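PDB 4MYK: formiminoglutamase from Trypanosoma cruzi, which hydrolyses N-formimino-L-glutamate to L-glutamate and formamide at a two-manganese centre, as an arginase-like metalloenzyme. Local coordinates for residues V145-D150 and G187-A192; R179-A184 and Q202-W207; Q25-A30 and Y84-I89. The protein carries 1 engineered substitution. All coordinates share one frame; numbering follows the deposited sequence. Where two conformers were deposited one is given.

Contact 1: residues V145-D150 and G187-A192. With MN (manganese (II) ion), chain C.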
loop_
_atom_site.group_PDB
_atom_site.type_symbol
_atom_site.label_atom_id
_atom_site.label_comp_id
_atom_site.label_asym_id
_atom_site.label_seq_id
_atom_site.Cartn_x
_atom_site.Cartn_y
_atom_site.Cartn_z
ATOM N N VAL A 145 -3.888 20.036 -6.085
ATOM C CA VAL A 145 -3.357 18.791 -5.533
ATOM C C VAL A 145 -3.242 17.781 -6.671
ATOM O O VAL A 145 -4.258 17.309 -7.207
ATOM C CB VAL A 145 -4.272 18.200 -4.428
ATOM C CG1 VAL A 145 -3.642 16.920 -3.827
ATOM C CG2 VAL A 145 -4.547 19.242 -3.345
ATOM N N ASP A 146 -2.005 17.455 -7.037
ATOM C CA ASP A 146 -1.767 16.755 -8.278
ATOM C C ASP A 146 -0.320 16.315 -8.315
ATOM O O ASP A 146 0.571 17.106 -8.015
ATOM C CB ASP A 146 -2.058 17.706 -9.433
ATOM C CG ASP A 146 -2.210 17.001 -10.741
ATOM O OD1 ASP A 146 -1.890 15.796 -10.816
ATOM O OD2 ASP A 146 -2.657 17.660 -11.695
ATOM N N SER A 147 -0.090 15.049 -8.666
ATOM C CA SER A 147 1.272 14.531 -8.812
ATOM C C SER A 147 1.890 15.109 -10.075
ATOM O O SER A 147 3.097 15.040 -10.287
ATOM C CB SER A 147 1.290 12.999 -8.850
ATOM O OG SER A 147 0.584 12.481 -9.962
ATOM N N HIS A 148 1.028 15.680 -10.908
ATOM C CA HIS A 148 1.427 16.267 -12.177
ATOM C C HIS A 148 1.407 17.791 -12.093
ATOM O O HIS A 148 0.618 18.394 -11.360
ATOM C CB HIS A 148 0.524 15.783 -13.326
ATOM C CG HIS A 148 0.494 14.294 -13.487
ATOM N ND1 HIS A 148 -0.588 13.528 -13.117
ATOM C CD2 HIS A 148 1.420 13.428 -13.962
ATOM C CE1 HIS A 148 -0.331 12.254 -13.360
ATOM N NE2 HIS A 148 0.884 12.165 -13.870
ATOM N N LEU A 149 2.316 18.393 -12.843
ATOM C CA LEU A 149 2.368 19.826 -13.023
ATOM C C LEU A 149 2.471 20.028 -14.531
ATOM O O LEU A 149 3.565 20.115 -15.088
ATOM C CB LEU A 149 3.567 20.393 -12.258
ATOM C CG LEU A 149 4.335 21.635 -12.703
ATOM C CD1 LEU A 149 3.431 22.699 -13.325
ATOM C CD2 LEU A 149 5.119 22.181 -11.510
ATOM N N ASP A 150 1.309 20.056 -15.182
ATOM C CA ASP A 150 1.211 20.095 -16.641
ATOM C C ASP A 150 0.560 21.397 -17.094
ATOM O O ASP A 150 -0.642 21.608 -16.909
ATOM C CB ASP A 150 0.409 18.892 -17.142
ATOM C CG ASP A 150 0.368 18.805 -18.648
ATOM O OD1 ASP A 150 0.740 19.788 -19.318
ATOM O OD2 ASP A 150 -0.047 17.750 -19.164
ATOM N N GLY A 187 8.681 15.550 -8.802
ATOM C CA GLY A 187 9.773 15.974 -9.669
ATOM C C GLY A 187 10.141 15.032 -10.814
ATOM O O GLY A 187 10.764 15.438 -11.794
ATOM N N SER A 188 9.750 13.770 -10.692
ATOM C CA SER A 188 9.990 12.770 -11.733
ATOM C C SER A 188 8.988 12.880 -12.876
ATOM O O SER A 188 9.120 12.204 -13.897
ATOM C CB SER A 188 9.880 11.380 -11.126
ATOM O OG SER A 188 8.713 11.311 -10.329
ATOM N N GLN A 189 7.988 13.731 -12.680
ATOM C CA GLN A 189 6.870 13.886 -13.601
ATOM C C GLN A 189 6.596 15.343 -13.924
ATOM O O GLN A 189 5.501 15.665 -14.384
ATOM C CB GLN A 189 5.587 13.344 -12.966
ATOM C CG GLN A 189 5.477 11.850 -12.892
ATOM C CD GLN A 189 4.034 11.413 -12.904
ATOM O OE1 GLN A 189 3.637 10.571 -13.713
ATOM N NE2 GLN A 189 3.227 12.007 -12.021
ATOM N N CYS A 190 7.550 16.231 -13.662
ATOM C CA CYS A 190 7.312 17.642 -13.922
ATOM C C CYS A 190 8.395 18.305 -14.779
ATOM O O CYS A 190 9.550 18.441 -14.372
ATOM C CB CYS A 190 7.041 18.395 -12.614
ATOM S SG CYS A 190 5.511 17.816 -11.778
ATOM N N GLY A 191 7.998 18.704 -15.989
ATOM C CA GLY A 191 8.909 19.362 -16.906
ATOM C C GLY A 191 9.488 20.576 -16.210
ATOM O O GLY A 191 8.801 21.205 -15.405
ATOM N N ALA A 192 10.747 20.906 -16.486
ATOM C CA ALA A 192 11.341 22.092 -15.874
ATOM C C ALA A 192 10.807 23.415 -16.473
ATOM O O ALA A 192 10.722 24.426 -15.764
ATOM C CB ALA A 192 12.858 22.026 -15.927
HETATM MN MN MN C . -2.539 14.217 -12.169
HETATM O O HOH W 1 3.676 17.007 -15.319
HETATM O O HOH W 2 5.057 18.185 -17.249
HETATM O O HOH W 3 -2.908 15.191 -14.333
#
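Gln189 crosses the imidazole of His148 obliquely, the amide and ring planes 41° apart. From its CB, which lies near Ser147 O, the chain starts with CG anti to its own carbonyl carbon (chi1 -74°) and then runs extended, so that CD reaches the CD2–NE2 side of the ring. At the tip, Gln189 OE1 stands 3.2 Å from His148 NE2. The amide nitrogen Gln189 NE2 comes as close as 3.0 Å to His148 NE2, but these are two donors and form no hydrogen bond. Instead Gln189 NE2 makes a weak bond to Ser147 O at 3.5 Å. Glutamine suits this place, since it is long enough to reach the ring and adds no charge beside the metal site.

The other ring nitrogen, His148 ND1, binds a manganese ion at 2.3 Å, and Asp146 OD1 binds the same ion at 2.2 Å; Asp236, Asp238 and a water also belong to its site. This loop, leaving the end of strand 141-145, carries ligands of the binuclear manganese centre of the arginase fold. Asp146 OD1 also accepts His148 N at 2.9 Å from above the carboxylate plane, closing an Asx turn that ties the two ligands together. Ser147 OG, over one face of the His148 ring near its rim, is anchored on Asp238 O.

Farther along, water joins the two loops. One molecule accepts from Leu149 N at 3.1 Å and reaches Gln189 O at a distance so short that this leg of the bridge is doubtful; a second donates to Leu149 O and accepts from Gly191 N, at the N-cap of helix 192-200. Gln189 also packs against Tyr297 of the second subunit, so this loop lies at the subunit interface.

Contact 2: residues R179-A184 and Q202-W207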
loop_
_atom_site.group_PDB
_atom_site.type_symbol
_atom_site.label_atom_id
_atom_site.label_comp_id
_atom_site.label_asym_id
_atom_site.label_seq_id
_atom_site.Cartn_x
_atom_site.Cartn_y
_atom_site.Cartn_z
ATOM N N ARG A 179 -1.119 33.472 -5.631
ATOM C CA ARG A 179 -2.140 32.732 -4.884
ATOM C C ARG A 179 -2.447 31.367 -5.499
ATOM O O ARG A 179 -3.513 30.800 -5.293
ATOM C CB ARG A 179 -3.396 33.583 -4.703
ATOM C CG ARG A 179 -3.143 34.753 -3.758
ATOM C CD ARG A 179 -4.302 35.718 -3.715
ATOM N NE ARG A 179 -5.520 35.094 -3.219
ATOM C CZ ARG A 179 -6.661 35.749 -3.044
ATOM N NH1 ARG A 179 -6.723 37.044 -3.324
ATOM N NH2 ARG A 179 -7.731 35.116 -2.589
ATOM N N PHE A 180 -1.470 30.847 -6.236
ATOM C CA PHE A 180 -1.581 29.528 -6.842
ATOM C C PHE A 180 -0.540 28.552 -6.300
ATOM O O PHE A 180 0.656 28.824 -6.307
ATOM C CB PHE A 180 -1.507 29.615 -8.368
ATOM C CG PHE A 180 -1.493 28.281 -9.044
ATOM C CD1 PHE A 180 -2.582 27.438 -8.959
ATOM C CD2 PHE A 180 -0.394 27.870 -9.769
ATOM C CE1 PHE A 180 -2.566 26.202 -9.581
ATOM C CE2 PHE A 180 -0.378 26.635 -10.394
ATOM C CZ PHE A 180 -1.464 25.805 -10.301
ATOM N N VAL A 181 -1.011 27.410 -5.822
ATOM C CA VAL A 181 -0.119 26.388 -5.297
ATOM C C VAL A 181 -0.300 25.050 -6.024
ATOM O O VAL A 181 -1.419 24.571 -6.207
ATOM C CB VAL A 181 -0.303 26.192 -3.779
ATOM C CG1 VAL A 181 0.594 25.074 -3.278
ATOM C CG2 VAL A 181 -0.016 27.488 -3.044
ATOM N N GLU A 182 0.819 24.483 -6.460
ATOM C CA GLU A 182 0.874 23.112 -6.942
ATOM C C GLU A 182 1.248 22.275 -5.736
ATOM O O GLU A 182 2.316 22.460 -5.160
ATOM C CB GLU A 182 1.944 22.960 -8.021
ATOM C CG GLU A 182 1.712 23.803 -9.271
ATOM C CD GLU A 182 0.774 23.148 -10.275
ATOM O OE1 GLU A 182 -0.027 22.277 -9.890
ATOM O OE2 GLU A 182 0.838 23.512 -11.469
ATOM N N PHE A 183 0.361 21.371 -5.346
ATOM C CA PHE A 183 0.519 20.645 -4.097
ATOM C C PHE A 183 0.746 19.155 -4.308
ATOM O O PHE A 183 -0.051 18.488 -4.961
ATOM C CB PHE A 183 -0.710 20.853 -3.224
ATOM C CG PHE A 183 -0.498 20.475 -1.799
ATOM C CD1 PHE A 183 -0.727 19.172 -1.371
ATOM C CD2 PHE A 183 -0.054 21.413 -0.884
ATOM C CE1 PHE A 183 -0.521 18.814 -0.056
ATOM C CE2 PHE A 183 0.152 21.063 0.438
ATOM C CZ PHE A 183 -0.084 19.765 0.855
ATOM N N ALA A 184 1.844 18.649 -3.750
ATOM C CA ALA A 184 2.201 17.232 -3.842
ATOM C C ALA A 184 2.564 16.821 -5.259
ATOM O O ALA A 184 2.344 15.682 -5.660
ATOM C CB ALA A 184 1.078 16.354 -3.316
ATOM N N GLN A 202 4.924 33.494 -10.255
ATOM C CA GLN A 202 4.972 33.623 -8.803
ATOM C C GLN A 202 4.104 32.599 -8.063
ATOM O O GLN A 202 3.753 32.791 -6.901
ATOM C CB GLN A 202 4.609 35.037 -8.376
ATOM C CG GLN A 202 5.547 36.092 -8.903
ATOM C CD GLN A 202 5.140 37.468 -8.444
ATOM O OE1 GLN A 202 4.353 38.148 -9.107
ATOM N NE2 GLN A 202 5.657 37.885 -7.293
ATOM N N GLY A 203 3.775 31.512 -8.748
ATOM C CA GLY A 203 3.102 30.387 -8.131
ATOM C C GLY A 203 4.063 29.533 -7.328
ATOM O O GLY A 203 5.286 29.639 -7.473
ATOM N N HIS A 204 3.506 28.672 -6.480
ATOM C CA HIS A 204 4.302 27.939 -5.507
ATOM C C HIS A 204 4.283 26.442 -5.765
ATOM O O HIS A 204 3.227 25.840 -5.963
ATOM C CB HIS A 204 3.811 28.242 -4.088
ATOM C CG HIS A 204 3.558 29.695 -3.846
ATOM N ND1 HIS A 204 4.418 30.492 -3.126
ATOM C CD2 HIS A 204 2.558 30.506 -4.267
ATOM C CE1 HIS A 204 3.952 31.727 -3.099
ATOM N NE2 HIS A 204 2.827 31.764 -3.788
ATOM N N LEU A 205 5.472 25.848 -5.758
ATOM C CA LEU A 205 5.602 24.404 -5.877
ATOM C C LEU A 205 5.824 23.787 -4.513
ATOM O O LEU A 205 6.796 24.103 -3.835
ATOM C CB LEU A 205 6.761 24.036 -6.800
ATOM C CG LEU A 205 6.784 24.719 -8.168
ATOM C CD1 LEU A 205 7.835 24.058 -9.058
ATOM C CD2 LEU A 205 5.427 24.665 -8.827
ATOM N N MET A 206 4.904 22.909 -4.120
ATOM C CA MET A 206 5.017 22.155 -2.880
ATOM C C MET A 206 5.175 20.657 -3.149
ATOM O O MET A 206 4.203 19.899 -3.093
ATOM C CB MET A 206 3.805 22.421 -1.998
ATOM C CG MET A 206 3.857 23.796 -1.359
ATOM S SD MET A 206 2.629 24.070 -0.082
ATOM C CE MET A 206 3.204 25.644 0.521
ATOM N N TRP A 207 6.413 20.251 -3.449
ATOM C CA TRP A 207 6.725 18.886 -3.880
ATOM C C TRP A 207 6.266 17.869 -2.861
ATOM O O TRP A 207 6.241 18.154 -1.668
ATOM C CB TRP A 207 8.229 18.714 -4.104
ATOM C CG TRP A 207 8.809 19.630 -5.128
ATOM C CD1 TRP A 207 9.601 20.708 -4.899
ATOM C CD2 TRP A 207 8.632 19.557 -6.555
ATOM N NE1 TRP A 207 9.938 21.310 -6.087
ATOM C CE2 TRP A 207 9.355 20.620 -7.118
ATOM C CE3 TRP A 207 7.930 18.693 -7.408
ATOM C CZ2 TRP A 207 9.401 20.845 -8.495
ATOM C CZ3 TRP A 207 7.980 18.920 -8.778
ATOM C CH2 TRP A 207 8.709 19.983 -9.305
#
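Phe183 holds CG anti to its backbone N (chi1 -164°), while Met206 starts with CG anti to its carbonyl carbon (chi1 -74°) and continues extended. Met206 SD is thereby set 3.9 Å from Phe183 CD2, in an oblique Met-aromatic contact, 69° off the ring normal. Val181 CG1 also lies 3.9 Å from Met206 SD, and methionine, unbranched and polarisable, can reach across to touch both an aromatic and a branched neighbour on the adjoining strand. These side chains share one sheet face with His204, and Leu226 of helix 216-227 covers Val181, His204 and Met206. In its own plane, the edge of the His204 ring brings CD2 to 3.3 Å from Phe180 O, while His204 NE2 bonds to Lys178 O.

The two strands are parallel neighbours in a beta-alpha-beta crossover through helix 192-200. The rungs alternate: Phe180 O takes His204 N, Glu182 N gives to His204 O at 2.8 Å, Glu182 O takes Met206 N, and Ala184 N gives to Met206 O.

On the reverse face Glu182 and Leu205 lie side by side, Glu182 CG 3.8 Å from Leu205 CD2. Glu182's methylenes thus serve as apolar surface, while a bond from Asn144 ND2 to OE1 would offset part of the cost of burying its carboxylate.

Contact 3: residues Q25-A30 and Y84-I89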
loop_
_atom_site.group_PDB
_atom_site.type_symbol
_atom_site.label_atom_id
_atom_site.label_comp_id
_atom_site.label_asym_id
_atom_site.label_seq_id
_atom_site.Cartn_x
_atom_site.Cartn_y
_atom_site.Cartn_z
ATOM N N GLN A 25 -35.057 19.459 -0.557
ATOM C CA GLN A 25 -35.950 19.228 -1.689
ATOM C C GLN A 25 -35.554 20.083 -2.886
ATOM O O GLN A 25 -35.566 19.609 -4.022
ATOM C CB GLN A 25 -37.408 19.500 -1.304
ATOM C CG GLN A 25 -38.000 18.507 -0.299
ATOM C CD GLN A 25 -38.652 17.289 -0.957
ATOM O OE1 GLN A 25 -39.547 16.669 -0.377
ATOM N NE2 GLN A 25 -38.211 16.947 -2.169
ATOM N N ARG A 26 -35.211 21.343 -2.615
ATOM C CA ARG A 26 -34.755 22.284 -3.640
ATOM C C ARG A 26 -33.268 22.577 -3.481
ATOM O O ARG A 26 -32.801 22.917 -2.392
ATOM C CB ARG A 26 -35.538 23.605 -3.585
ATOM C CG ARG A 26 -36.282 23.953 -4.885
ATOM C CD ARG A 26 -36.298 25.468 -5.203
ATOM N NE ARG A 26 -37.274 26.248 -4.429
ATOM C CZ ARG A 26 -38.537 26.480 -4.795
ATOM N NH1 ARG A 26 -39.019 25.990 -5.932
ATOM N NH2 ARG A 26 -39.327 27.212 -4.015
ATOM N N GLU A 27 -32.538 22.446 -4.582
ATOM C CA GLU A 27 -31.114 22.741 -4.619
ATOM C C GLU A 27 -30.756 23.995 -3.829
ATOM O O GLU A 27 -29.699 24.054 -3.190
ATOM C CB GLU A 27 -30.658 22.904 -6.068
ATOM C CG GLU A 27 -29.157 23.036 -6.215
ATOM C CD GLU A 27 -28.735 23.367 -7.634
ATOM O OE1 GLU A 27 -29.435 22.930 -8.576
ATOM O OE2 GLU A 27 -27.701 24.054 -7.801
ATOM N N GLU A 28 -31.640 24.993 -3.885
ATOM C CA GLU A 28 -31.389 26.304 -3.282
ATOM C C GLU A 28 -31.234 26.187 -1.771
ATOM O O GLU A 28 -30.720 27.095 -1.109
ATOM C CB GLU A 28 -32.536 27.272 -3.604
ATOM C CG GLU A 28 -33.117 27.102 -4.995
ATOM C CD GLU A 28 -32.229 27.691 -6.080
ATOM O OE1 GLU A 28 -31.828 28.872 -5.947
ATOM O OE2 GLU A 28 -31.945 26.974 -7.070
ATOM N N ASP A 29 -31.683 25.055 -1.238
ATOM C CA ASP A 29 -31.723 24.833 0.201
ATOM C C ASP A 29 -30.557 23.973 0.704
ATOM O O ASP A 29 -30.311 23.875 1.903
ATOM C CB ASP A 29 -33.078 24.230 0.585
ATOM C CG ASP A 29 -34.232 25.215 0.372
ATOM O OD1 ASP A 29 -34.122 26.375 0.835
ATOM O OD2 ASP A 29 -35.237 24.837 -0.263
ATOM N N ALA A 30 -29.834 23.365 -0.230
ATOM C CA ALA A 30 -28.658 22.567 0.101
ATOM C C ALA A 30 -27.437 23.438 0.403
ATOM O O ALA A 30 -27.153 24.404 -0.314
ATOM C CB ALA A 30 -28.346 21.600 -1.025
ATOM N N TYR A 84 -27.313 18.176 -1.910
ATOM C CA TYR A 84 -28.161 18.034 -3.090
ATOM C C TYR A 84 -27.304 17.612 -4.254
ATOM O O TYR A 84 -26.196 18.110 -4.435
ATOM C CB TYR A 84 -28.884 19.338 -3.422
ATOM C CG TYR A 84 -29.980 19.180 -4.441
ATOM C CD1 TYR A 84 -29.734 19.389 -5.797
ATOM C CD2 TYR A 84 -31.270 18.822 -4.055
ATOM C CE1 TYR A 84 -30.749 19.252 -6.744
ATOM C CE2 TYR A 84 -32.286 18.685 -4.993
ATOM C CZ TYR A 84 -32.018 18.901 -6.333
ATOM O OH TYR A 84 -33.019 18.761 -7.266
ATOM N N ASP A 85 -27.831 16.681 -5.034
ATOM C CA ASP A 85 -27.124 16.134 -6.176
ATOM C C ASP A 85 -27.772 16.723 -7.418
ATOM O O ASP A 85 -28.859 16.305 -7.820
ATOM C CB ASP A 85 -27.251 14.613 -6.138
ATOM C CG ASP A 85 -26.440 13.924 -7.199
ATOM O OD1 ASP A 85 -25.889 14.605 -8.086
ATOM O OD2 ASP A 85 -26.370 12.679 -7.157
ATOM N N ALA A 86 -27.120 17.718 -8.009
ATOM C CA ALA A 86 -27.670 18.405 -9.177
ATOM C C ALA A 86 -27.534 17.624 -10.492
ATOM O O ALA A 86 -27.990 18.084 -11.547
ATOM C CB ALA A 86 -27.053 19.781 -9.313
ATOM N N GLY A 87 -26.893 16.457 -10.427
ATOM C CA GLY A 87 -26.738 15.598 -11.586
ATOM C C GLY A 87 -25.504 15.872 -12.423
ATOM O O GLY A 87 -24.562 16.509 -11.961
ATOM N N ASP A 88 -25.527 15.383 -13.666
ATOM C CA ASP A 88 -24.416 15.528 -14.611
ATOM C C ASP A 88 -24.611 16.705 -15.561
ATOM O O ASP A 88 -25.722 16.989 -16.001
ATOM C CB ASP A 88 -24.219 14.253 -15.452
ATOM C CG ASP A 88 -23.554 13.125 -14.681
ATOM O OD1 ASP A 88 -22.976 13.370 -13.597
ATOM O OD2 ASP A 88 -23.604 11.986 -15.178
ATOM N N ILE A 89 -23.512 17.383 -15.865
ATOM C CA ILE A 89 -23.489 18.381 -16.917
ATOM C C ILE A 89 -23.371 17.657 -18.251
ATOM O O ILE A 89 -22.346 17.040 -18.535
ATOM C CB ILE A 89 -22.285 19.330 -16.755
ATOM C CG1 ILE A 89 -22.390 20.108 -15.443
ATOM C CG2 ILE A 89 -22.194 20.285 -17.931
ATOM C CD1 ILE A 89 -23.677 20.902 -15.302
#
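One face of the Tyr84 ring is covered by Glu27, whose CA sits 3.7 Å above the plane over the ring centre. Glu27 CB is 3.9 Å from the centroid of the Tyr84 ring and 25° off the normal, a CH-pi contact displaced toward CD1 and CE1. Around the CE2 corner the backbone takes over: Gln25 O approaches Tyr84 CE2 obliquely at 3.5 Å. The side chains of Glu27 and Tyr84 cross at about a right angle, yet the carboxylate and ring planes are only 20° apart. Tyr84 presents its ring to Glu27 with CG anti to the backbone N (chi1 -168°).

A short 3-10 turn, residues 27-29, brings Glu27 over the ring. It is closed by backbone bonds from Asp29 N to Arg26 O and from Ala30 N to Glu27 O, and leads into strand 32-37, the neighbour of 83-88 in the parallel sheet. Strand 83-88 is the outermost strand on its side within this chain, so the turn and the tyrosine pack at that border of the alpha/beta fold. Where the chain enters the sheet, Ala30 CB meets Tyr84 CB at 3.3 Å, a tight fit that suits the small alanine.

Glutamate serves two ends here: its aliphatic part rests on the tyrosine, while the extended chain carries OE1 to a salt bridge with Lys104 and OE2 to one with Arg111. Glu27 OE1 also passes 4.0 Å from Ala86 CB. Spanning that alanine, an Asx turn has Asp85 OD1 accepting Gly87 N at 3.1 Å, and Gly87 has a positive phi, in a backbone conformation where a CB would collide with the carbonyl oxygen of Ala86.

In the fold
Contacts 1 and 2 adjoin, their centres 11 Å apart, and their segments alternate along the chain. Asp146 N lies 3.0 Å from Phe183 O, probably hydrogen-bonded, where the metal-binding loop leaves its strand beside 180-185. Leu149 packs on both strands of contact 2, its CD1 3.3 Å from Glu182 OE2 and its CD2 3.7 Å from Leu205 CD2. The side chain of Glu182 is about 8 Å from a manganese ion, which places this residue of contact 2 near the metal site without touching the ion. Contact 3 belongs to the opposite border of the same sheet: its centre is 35 Å from that of contact 1 and 32 Å from that of contact 2, away from the metal centre.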